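Long-range contacts in putative peptidase M23 (Pseudomonas aeruginosa PAO1, PDB 2HSI), which is probably a zinc metalloendopeptidase of the M23 family, though its function has not been established: residues A[56-64]-A[142-152]; A[76-87]-A[97-105]. All coordinates share one frame; numbering follows the deposited sequence. Where two conformers were deposited one is given.

Contact 1 (A[56-64]-A[142-152]); sequences QGKPVLVVR and RRFSPGLPSNL
With CG turned anti to the backbone N (chi1 -167°), F144 swings its ring against P59, and L61, whose CG is likewise anti to its N (chi1 170°), sends its two methyls toward P149 and L152. P59 CB sits over the centre of the F144 ring in a CH-pi contact, 3.5 Å from the centroid and 9° off the ring normal. The edge of the same ring faces backbone: F144 CZ lies 3.4 Å from V60 O. Farther along, L61 divides its branches, CD1 meeting P149 CD at 3.6 Å and CD2 meeting L152 CD2 at 3.8 Å. The contact lays the irregular chain that follows helix 127-141 along strand 58-64, a strand in the six-stranded antiparallel sheet of the M23 N-terminal domain. Apolar groups carry the pairing, while V62 N and P146 O each bond to the side-chain amide of Q220. V63 is met from two directions: the L148 side chain runs at a slant across it, with L148 CD2 3.8 Å from V63 CG1, and L152 CD1 comes tip to tip with V63 CG2 at 4.2 Å. L152 also packs on I27 and L31 of helix 26-31. At the other end K58 NZ and R142 NH2 approach to 4.6 Å; D268 OD2 forms salt bridges with K58 NZ and R142 NE, and so probably offsets the like charges.

Contact 2 (A[76-87]-A[97-105]); sequences IPLSTKPGPQKL and EERFSVGSK
F100 and Q85 face each other as a hydrogen-bonded pair of the antiparallel beta hairpin formed by strands 83-90 and 96-102, at one margin of the six-stranded sheet. Q85 CB stands over one face of the F100 ring in a CH-pi contact, 3.6 Å from the centroid and toward the rim. L87 CB lies at the ring edge, more loosely; in the conformer of I76 given here, I76 CD1 is at the edge too, 3.6 Å from F100 CE1. The ring is brought under Q85 by a chi1 of 64°, which sets F100 CG between its own backbone N and carbonyl carbon. V102 continues this apolar face: its CG2 touches Q85 CG at 3.5 Å and, in that same conformer, packs on I76 CG2. Behind these residues stands Y55 of strand 52-55, whose hydroxyl bonds to Q85 OE1 and whose ring meets that of F100; A40 and V42 of strand 39-43 also touch F100.

Reciprocal backbone bonds join G83 with V102, Q85 with F100 and L87 with E98, setting the register. On the other face, K86 and R99 lie side by side, and K86 CE sits over one face of the R99 guanidinium. A water accepts from K86 NZ and donates to E97 OE1, linking the two charged groups. The Q85 amide end is turned back along its own strand by a bend at chi2 (-78°), and G83 O takes two donors from opposite faces of its carbonyl plane: V102 N at 2.9 Å, and Q85 NE2 at 3.2 Å, the latter 69° out of that plane.

In the fold
Both contacts reach the six-stranded antiparallel sheet of the M23 N-terminal domain, contact 1 through strand 58-64 and contact 2 through its hairpin, their centres about 18 Å apart. Contact 2 comes within the chain between the two segments of contact 1: strand 58-64 leads on to the hairpin of 83-90 and 96-102, and helix 127-141 then brings the chain back to strand 58-64. Strand 52-55 separates the two contacts in the sheet, yet they touch directly, V60 CG2 packing on L87 CD1 and Q56 OE1 on P77 CG. Contact 2 forms one margin of the sheet, whereas contact 1 ties its interior to the loop running from helix 127-141 toward strand 183-185. Both lie away from the zinc site of H180, D184, H259 and H261.

Contact 1 (A[56-64]-A[142-152])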
loop_
_atom_site.group_PDB
_atom_site.type_symbol
_atom_site.label_atom_id
_atom_site.label_comp_id
_atom_site.label_asym_id
_atom_site.label_seq_id
_atom_site.Cartn_x
_atom_site.Cartn_y
_atom_site.Cartn_z
ATOM N N GLN A 56 4.954 -11.143 10.800
ATOM C CA GLN A 56 4.821 -12.419 10.070
ATOM C C GLN A 56 6.014 -12.678 9.131
ATOM O O GLN A 56 5.853 -13.229 8.042
ATOM C CB GLN A 56 3.466 -12.491 9.330
ATOM C CG GLN A 56 2.251 -12.178 10.231
ATOM C CD GLN A 56 0.924 -12.026 9.484
ATOM O OE1 GLN A 56 0.849 -11.414 8.418
ATOM N NE2 GLN A 56 -0.139 -12.556 10.075
ATOM N N GLY A 57 7.203 -12.247 9.555
ATOM C CA GLY A 57 8.437 -12.434 8.773
ATOM C C GLY A 57 8.713 -11.386 7.694
ATOM O O GLY A 57 9.737 -11.443 7.025
ATOM N N LYS A 58 7.799 -10.437 7.528
ATOM C CA LYS A 58 7.891 -9.401 6.497
ATOM C C LYS A 58 8.323 -8.079 7.129
ATOM O O LYS A 58 7.762 -7.691 8.150
ATOM C CB LYS A 58 6.528 -9.196 5.834
ATOM C CG LYS A 58 5.839 -10.478 5.302
ATOM C CD LYS A 58 6.147 -10.719 3.832
ATOM C CE LYS A 58 5.560 -12.043 3.315
ATOM N NZ LYS A 58 4.076 -12.028 3.182
ATOM N N PRO A 59 9.293 -7.369 6.507
ATOM C CA PRO A 59 9.736 -6.072 7.043
ATOM C C PRO A 59 8.635 -5.014 7.007
ATOM O O PRO A 59 7.847 -4.962 6.053
ATOM C CB PRO A 59 10.922 -5.702 6.132
ATOM C CG PRO A 59 10.694 -6.449 4.880
ATOM C CD PRO A 59 10.041 -7.738 5.291
ATOM N N VAL A 60 8.592 -4.185 8.051
ATOM C CA VAL A 60 7.509 -3.249 8.306
ATOM C C VAL A 60 8.024 -1.799 8.323
ATOM O O VAL A 60 9.145 -1.549 8.762
ATOM C CB VAL A 60 6.830 -3.605 9.670
ATOM C CG1 VAL A 60 5.934 -2.505 10.181
ATOM C CG2 VAL A 60 6.069 -4.904 9.546
ATOM N N LEU A 61 7.193 -0.874 7.833
ATOM C CA LEU A 61 7.448 0.581 7.854
ATOM C C LEU A 61 7.653 1.123 9.273
ATOM O O LEU A 61 6.799 0.954 10.157
ATOM C CB LEU A 61 6.292 1.328 7.176
ATOM C CG LEU A 61 6.187 2.862 7.262
ATOM C CD1 LEU A 61 7.401 3.499 6.639
ATOM C CD2 LEU A 61 4.921 3.361 6.581
ATOM N N VAL A 62 8.795 1.769 9.470
ATOM C CA VAL A 62 9.175 2.334 10.763
ATOM C C VAL A 62 9.456 3.829 10.594
ATOM O O VAL A 62 10.269 4.232 9.756
ATOM C CB VAL A 62 10.410 1.593 11.362
ATOM C CG1 VAL A 62 10.913 2.287 12.618
ATOM C CG2 VAL A 62 10.093 0.122 11.665
ATOM N N VAL A 63 8.761 4.652 11.372
ATOM C CA VAL A 63 8.905 6.111 11.296
ATOM C C VAL A 63 8.920 6.694 12.707
ATOM O O VAL A 63 8.421 6.070 13.641
ATOM C CB VAL A 63 7.764 6.794 10.463
ATOM C CG1 VAL A 63 7.742 6.302 9.016
ATOM C CG2 VAL A 63 6.382 6.598 11.099
ATOM N N ARG A 64 9.509 7.876 12.868
ATOM C CA ARG A 64 9.331 8.636 14.103
ATOM C C ARG A 64 7.940 9.274 14.106
ATOM O O ARG A 64 7.500 9.816 13.097
ATOM C CB ARG A 64 10.409 9.705 14.260
ATOM C CG ARG A 64 11.767 9.181 14.708
ATOM C CD ARG A 64 12.673 10.347 15.107
ATOM N NE ARG A 64 14.052 9.945 15.352
ATOM C CZ ARG A 64 14.508 9.463 16.508
ATOM N NH1 ARG A 64 13.690 9.301 17.546
ATOM N NH2 ARG A 64 15.785 9.129 16.626
ATOM N N ARG A 142 6.577 -7.034 -2.275
ATOM C CA ARG A 142 7.564 -7.445 -1.281
ATOM C C ARG A 142 8.835 -6.601 -1.298
ATOM O O ARG A 142 9.719 -6.812 -0.477
ATOM C CB ARG A 142 7.914 -8.925 -1.448
ATOM C CG ARG A 142 6.798 -9.826 -0.978
ATOM C CD ARG A 142 6.942 -11.246 -1.468
ATOM N NE ARG A 142 5.760 -12.012 -1.090
ATOM C CZ ARG A 142 5.571 -13.302 -1.353
ATOM N NH1 ARG A 142 6.481 -13.997 -2.023
ATOM N NH2 ARG A 142 4.453 -13.892 -0.959
ATOM N N ARG A 143 8.923 -5.645 -2.223
ATOM C CA ARG A 143 10.033 -4.690 -2.214
ATOM C C ARG A 143 10.051 -3.859 -0.915
ATOM O O ARG A 143 9.012 -3.351 -0.476
ATOM C CB ARG A 143 9.981 -3.774 -3.431
ATOM C CG ARG A 143 11.274 -3.000 -3.651
ATOM C CD ARG A 143 10.970 -1.672 -4.289
ATOM N NE ARG A 143 12.152 -0.855 -4.580
ATOM C CZ ARG A 143 12.902 -0.972 -5.676
ATOM N NH1 ARG A 143 12.620 -1.890 -6.599
ATOM N NH2 ARG A 143 13.939 -0.162 -5.853
ATOM N N PHE A 144 11.217 -3.775 -0.285
ATOM C CA PHE A 144 11.372 -2.994 0.938
ATOM C C PHE A 144 12.574 -2.055 0.799
ATOM O O PHE A 144 13.679 -2.373 1.219
ATOM C CB PHE A 144 11.505 -3.914 2.171
ATOM C CG PHE A 144 11.348 -3.192 3.492
ATOM C CD1 PHE A 144 10.081 -2.936 4.020
ATOM C CD2 PHE A 144 12.464 -2.757 4.200
ATOM C CE1 PHE A 144 9.946 -2.258 5.255
ATOM C CE2 PHE A 144 12.337 -2.073 5.409
ATOM C CZ PHE A 144 11.080 -1.825 5.932
ATOM N N SER A 145 12.337 -0.888 0.212
ATOM C CA SER A 145 13.393 0.096 0.007
ATOM C C SER A 145 13.564 0.925 1.296
ATOM O O SER A 145 12.629 1.000 2.087
ATOM C CB SER A 145 13.047 0.974 -1.201
ATOM O OG SER A 145 11.870 1.726 -0.959
ATOM N N PRO A 146 14.759 1.522 1.526
ATOM C CA PRO A 146 15.038 2.172 2.835
ATOM C C PRO A 146 14.380 3.512 3.173
ATOM O O PRO A 146 14.366 3.913 4.347
ATOM C CB PRO A 146 16.561 2.330 2.823
ATOM C CG PRO A 146 16.924 2.412 1.391
ATOM C CD PRO A 146 15.940 1.553 0.642
ATOM N N GLY A 147 13.866 4.214 2.168
ATOM C CA GLY A 147 13.392 5.578 2.363
ATOM C C GLY A 147 12.080 5.745 3.110
ATOM O O GLY A 147 11.212 4.867 3.103
ATOM N N LEU A 148 11.940 6.898 3.748
ATOM C CA LEU A 148 10.730 7.258 4.477
ATOM C C LEU A 148 9.728 7.886 3.514
ATOM O O LEU A 148 10.103 8.745 2.703
ATOM C CB LEU A 148 11.060 8.239 5.617
ATOM C CG LEU A 148 11.990 7.769 6.758
ATOM C CD1 LEU A 148 12.609 8.952 7.503
ATOM C CD2 LEU A 148 11.283 6.843 7.737
ATOM N N PRO A 149 8.452 7.457 3.595
ATOM C CA PRO A 149 7.356 8.061 2.860
ATOM C C PRO A 149 7.251 9.573 3.055
ATOM O O PRO A 149 7.456 10.098 4.171
ATOM C CB PRO A 149 6.127 7.369 3.441
ATOM C CG PRO A 149 6.635 6.024 3.815
ATOM C CD PRO A 149 7.980 6.327 4.409
ATOM N N SER A 150 6.936 10.253 1.960
ATOM C CA SER A 150 6.768 11.711 1.958
ATOM C C SER A 150 5.590 12.140 2.828
ATOM O O SER A 150 5.655 13.156 3.521
ATOM C CB SER A 150 6.603 12.233 0.524
ATOM O OG SER A 150 5.288 12.000 0.012
ATOM N N ASN A 151 4.523 11.346 2.792
ATOM C CA ASN A 151 3.328 11.574 3.602
ATOM C C ASN A 151 2.626 10.260 3.861
ATOM O O ASN A 151 2.564 9.397 2.972
ATOM C CB ASN A 151 2.363 12.563 2.922
ATOM C CG ASN A 151 2.145 12.263 1.443
ATOM O OD1 ASN A 151 3.087 12.275 0.648
ATOM N ND2 ASN A 151 0.903 12.028 1.064
ATOM N N LEU A 152 2.111 10.095 5.078
ATOM C CA LEU A 152 1.399 8.871 5.425
ATOM C C LEU A 152 -0.089 9.029 5.199
ATOM O O LEU A 152 -0.771 8.062 4.861
ATOM C CB LEU A 152 1.685 8.437 6.863
ATOM C CG LEU A 152 3.119 8.100 7.280
ATOM C CD1 LEU A 152 3.119 7.679 8.751
ATOM C CD2 LEU A 152 3.742 7.021 6.409
#

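Contact 2 (A[76-87]-A[97-105])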
loop_
_atom_site.group_PDB
_atom_site.type_symbol
_atom_site.label_atom_id
_atom_site.label_comp_id
_atom_site.label_asym_id
_atom_site.label_seq_id
_atom_site.Cartn_x
_atom_site.Cartn_y
_atom_site.Cartn_z
ATOM N N ILE A 76 -2.326 -5.139 8.175
ATOM C CA ILE A 76 -2.924 -6.388 8.664
ATOM C C ILE A 76 -3.687 -7.080 7.533
ATOM O O ILE A 76 -4.686 -6.551 7.048
ATOM C CB ILE A 76 -3.892 -6.144 9.855
ATOM C CG1 ILE A 76 -3.272 -5.208 10.905
ATOM C CG2 ILE A 76 -4.347 -7.471 10.471
ATOM C CD1 ILE A 76 -1.979 -5.707 11.540
ATOM N N PRO A 77 -3.213 -8.265 7.097
ATOM C CA PRO A 77 -3.948 -8.947 6.011
ATOM C C PRO A 77 -5.421 -9.205 6.342
ATOM O O PRO A 77 -5.778 -9.390 7.513
ATOM C CB PRO A 77 -3.196 -10.261 5.852
ATOM C CG PRO A 77 -1.822 -9.985 6.383
ATOM C CD PRO A 77 -2.008 -9.018 7.498
ATOM N N LEU A 78 -6.263 -9.201 5.316
ATOM C CA LEU A 78 -7.704 -9.424 5.482
ATOM C C LEU A 78 -8.031 -10.814 6.062
ATOM O O LEU A 78 -9.034 -10.985 6.750
ATOM C CB LEU A 78 -8.441 -9.179 4.157
ATOM C CG LEU A 78 -9.961 -8.961 4.199
ATOM C CD1 LEU A 78 -10.349 -7.653 4.899
ATOM C CD2 LEU A 78 -10.549 -9.012 2.794
ATOM N N SER A 79 -7.157 -11.785 5.821
ATOM C CA SER A 79 -7.324 -13.140 6.357
ATOM C C SER A 79 -6.907 -13.311 7.835
ATOM O O SER A 79 -7.103 -14.382 8.415
ATOM C CB SER A 79 -6.584 -14.150 5.469
ATOM O OG SER A 79 -5.186 -13.943 5.511
ATOM N N THR A 80 -6.346 -12.262 8.442
ATOM C CA THR A 80 -5.901 -12.321 9.838
ATOM C C THR A 80 -7.063 -12.491 10.809
ATOM O O THR A 80 -8.009 -11.708 10.804
ATOM C CB THR A 80 -5.117 -11.057 10.248
ATOM O OG1 THR A 80 -4.111 -10.780 9.270
ATOM C CG2 THR A 80 -4.454 -11.229 11.605
ATOM N N LYS A 81 -6.975 -13.526 11.639
ATOM C CA LYS A 81 -7.955 -13.755 12.682
ATOM C C LYS A 81 -7.736 -12.735 13.799
ATOM O O LYS A 81 -6.596 -12.518 14.237
ATOM C CB LYS A 81 -7.879 -15.197 13.211
ATOM C CG LYS A 81 -8.750 -16.216 12.446
ATOM C CD LYS A 81 -8.129 -16.660 11.116
ATOM C CE LYS A 81 -9.192 -17.022 10.086
ATOM N NZ LYS A 81 -8.635 -17.038 8.699
ATOM N N PRO A 82 -8.821 -12.080 14.243
ATOM C CA PRO A 82 -8.727 -11.169 15.386
ATOM C C PRO A 82 -8.087 -11.844 16.611
ATOM O O PRO A 82 -8.250 -13.054 16.826
ATOM C CB PRO A 82 -10.184 -10.783 15.645
ATOM C CG PRO A 82 -10.841 -10.935 14.295
ATOM C CD PRO A 82 -10.190 -12.139 13.698
ATOM N N GLY A 83 -7.310 -11.068 17.358
ATOM C CA GLY A 83 -6.573 -11.580 18.506
ATOM C C GLY A 83 -5.243 -10.866 18.685
ATOM O O GLY A 83 -4.930 -9.922 17.939
ATOM N N PRO A 84 -4.441 -11.321 19.665
ATOM C CA PRO A 84 -3.114 -10.752 19.910
ATOM C C PRO A 84 -2.173 -11.084 18.761
ATOM O O PRO A 84 -2.278 -12.166 18.166
ATOM C CB PRO A 84 -2.637 -11.469 21.179
ATOM C CG PRO A 84 -3.832 -12.169 21.739
ATOM C CD PRO A 84 -4.750 -12.425 20.597
ATOM N N GLN A 85 -1.267 -10.150 18.457
ATOM C CA GLN A 85 -0.262 -10.313 17.390
ATOM C C GLN A 85 1.097 -9.901 17.928
ATOM O O GLN A 85 1.164 -9.179 18.916
ATOM C CB GLN A 85 -0.569 -9.414 16.194
ATOM C CG GLN A 85 -2.009 -9.378 15.767
ATOM C CD GLN A 85 -2.395 -10.585 14.983
ATOM O OE1 GLN A 85 -1.609 -11.087 14.173
ATOM N NE2 GLN A 85 -3.615 -11.073 15.207
ATOM N N LYS A 86 2.163 -10.351 17.273
ATOM C CA LYS A 86 3.535 -10.080 17.705
ATOM C C LYS A 86 4.285 -9.349 16.588
ATOM O O LYS A 86 4.143 -9.686 15.420
ATOM C CB LYS A 86 4.276 -11.386 18.041
ATOM C CG LYS A 86 3.685 -12.173 19.205
ATOM C CD LYS A 86 4.315 -13.552 19.343
ATOM C CE LYS A 86 3.604 -14.371 20.421
ATOM N NZ LYS A 86 4.220 -15.719 20.575
ATOM N N LEU A 87 5.065 -8.344 16.968
ATOM C CA LEU A 87 5.981 -7.666 16.065
ATOM C C LEU A 87 7.389 -7.930 16.572
ATOM O O LEU A 87 7.660 -7.749 17.756
ATOM C CB LEU A 87 5.661 -6.173 16.075
ATOM C CG LEU A 87 6.233 -5.199 15.059
ATOM C CD1 LEU A 87 5.733 -5.479 13.635
ATOM C CD2 LEU A 87 5.792 -3.826 15.486
ATOM N N GLU A 97 10.276 -8.287 21.256
ATOM C CA GLU A 97 8.988 -8.432 20.601
ATOM C C GLU A 97 8.002 -7.485 21.224
ATOM O O GLU A 97 8.013 -7.271 22.439
ATOM C CB GLU A 97 8.450 -9.845 20.760
ATOM C CG GLU A 97 9.127 -10.874 19.904
ATOM C CD GLU A 97 8.375 -12.186 19.904
ATOM O OE1 GLU A 97 7.483 -12.375 20.766
ATOM O OE2 GLU A 97 8.682 -13.030 19.041
ATOM N N GLU A 98 7.144 -6.915 20.391
ATOM C CA GLU A 98 6.110 -6.022 20.884
ATOM C C GLU A 98 4.755 -6.517 20.429
ATOM O O GLU A 98 4.525 -6.714 19.238
ATOM C CB GLU A 98 6.355 -4.589 20.414
ATOM C CG GLU A 98 7.679 -3.970 20.901
ATOM C CD GLU A 98 7.878 -3.993 22.421
ATOM O OE1 GLU A 98 6.929 -3.755 23.197
ATOM O OE2 GLU A 98 9.016 -4.229 22.840
ATOM N N ARG A 99 3.867 -6.733 21.388
ATOM C CA ARG A 99 2.533 -7.217 21.064
ATOM C C ARG A 99 1.549 -6.104 20.747
ATOM O O ARG A 99 1.660 -4.986 21.248
ATOM C CB ARG A 99 1.988 -8.128 22.176
ATOM C CG ARG A 99 2.714 -9.437 22.233
ATOM C CD ARG A 99 1.970 -10.465 23.034
ATOM N NE ARG A 99 2.833 -11.586 23.367
ATOM C CZ ARG A 99 2.408 -12.736 23.877
ATOM N NH1 ARG A 99 1.121 -12.920 24.127
ATOM N NH2 ARG A 99 3.275 -13.706 24.135
ATOM N N PHE A 100 0.594 -6.429 19.887
ATOM C CA PHE A 100 -0.506 -5.543 19.605
ATOM C C PHE A 100 -1.754 -6.400 19.382
ATOM O O PHE A 100 -1.665 -7.615 19.379
ATOM C CB PHE A 100 -0.193 -4.600 18.433
ATOM C CG PHE A 100 0.011 -5.291 17.101
ATOM C CD1 PHE A 100 -1.020 -5.349 16.178
ATOM C CD2 PHE A 100 1.252 -5.829 16.753
ATOM C CE1 PHE A 100 -0.826 -5.959 14.933
ATOM C CE2 PHE A 100 1.454 -6.442 15.518
ATOM C CZ PHE A 100 0.406 -6.501 14.603
ATOM N N SER A 101 -2.906 -5.772 19.220
ATOM C CA SER A 101 -4.146 -6.532 19.085
ATOM C C SER A 101 -4.849 -6.181 17.790
ATOM O O SER A 101 -4.869 -5.020 17.374
ATOM C CB SER A 101 -5.065 -6.269 20.283
ATOM O OG SER A 101 -4.435 -6.670 21.491
ATOM N N VAL A 102 -5.411 -7.198 17.150
ATOM C CA VAL A 102 -6.281 -6.994 16.001
ATOM C C VAL A 102 -7.723 -7.250 16.467
ATOM O O VAL A 102 -8.039 -8.334 16.975
ATOM C CB VAL A 102 -5.861 -7.888 14.807
ATOM C CG1 VAL A 102 -6.899 -7.868 13.695
ATOM C CG2 VAL A 102 -4.502 -7.431 14.245
ATOM N N GLY A 103 -8.563 -6.225 16.341
ATOM C CA GLY A 103 -9.984 -6.331 16.682
ATOM C C GLY A 103 -10.770 -6.780 15.468
ATOM O O GLY A 103 -10.199 -6.956 14.398
ATOM N N SER A 104 -12.076 -6.965 15.618
ATOM C CA SER A 104 -12.885 -7.480 14.512
ATOM C C SER A 104 -13.541 -6.367 13.700
ATOM O O SER A 104 -13.766 -5.268 14.214
ATOM C CB SER A 104 -13.940 -8.471 15.019
ATOM O OG SER A 104 -14.850 -7.839 15.893
ATOM N N LYS A 105 -13.825 -6.659 12.430
ATOM C CA LYS A 105 -14.634 -5.785 11.583
ATOM C C LYS A 105 -15.563 -6.611 10.691
ATOM O O LYS A 105 -16.687 -6.200 10.395
ATOM C CB LYS A 105 -13.756 -4.872 10.725
ATOM C CG LYS A 105 -14.468 -3.615 10.244
ATOM C CD LYS A 105 -13.749 -2.950 9.084
ATOM C CE LYS A 105 -14.623 -1.868 8.478
ATOM N NZ LYS A 105 -14.059 -1.267 7.239
HETATM O O HOH W 1 6.652 -14.850 21.859
#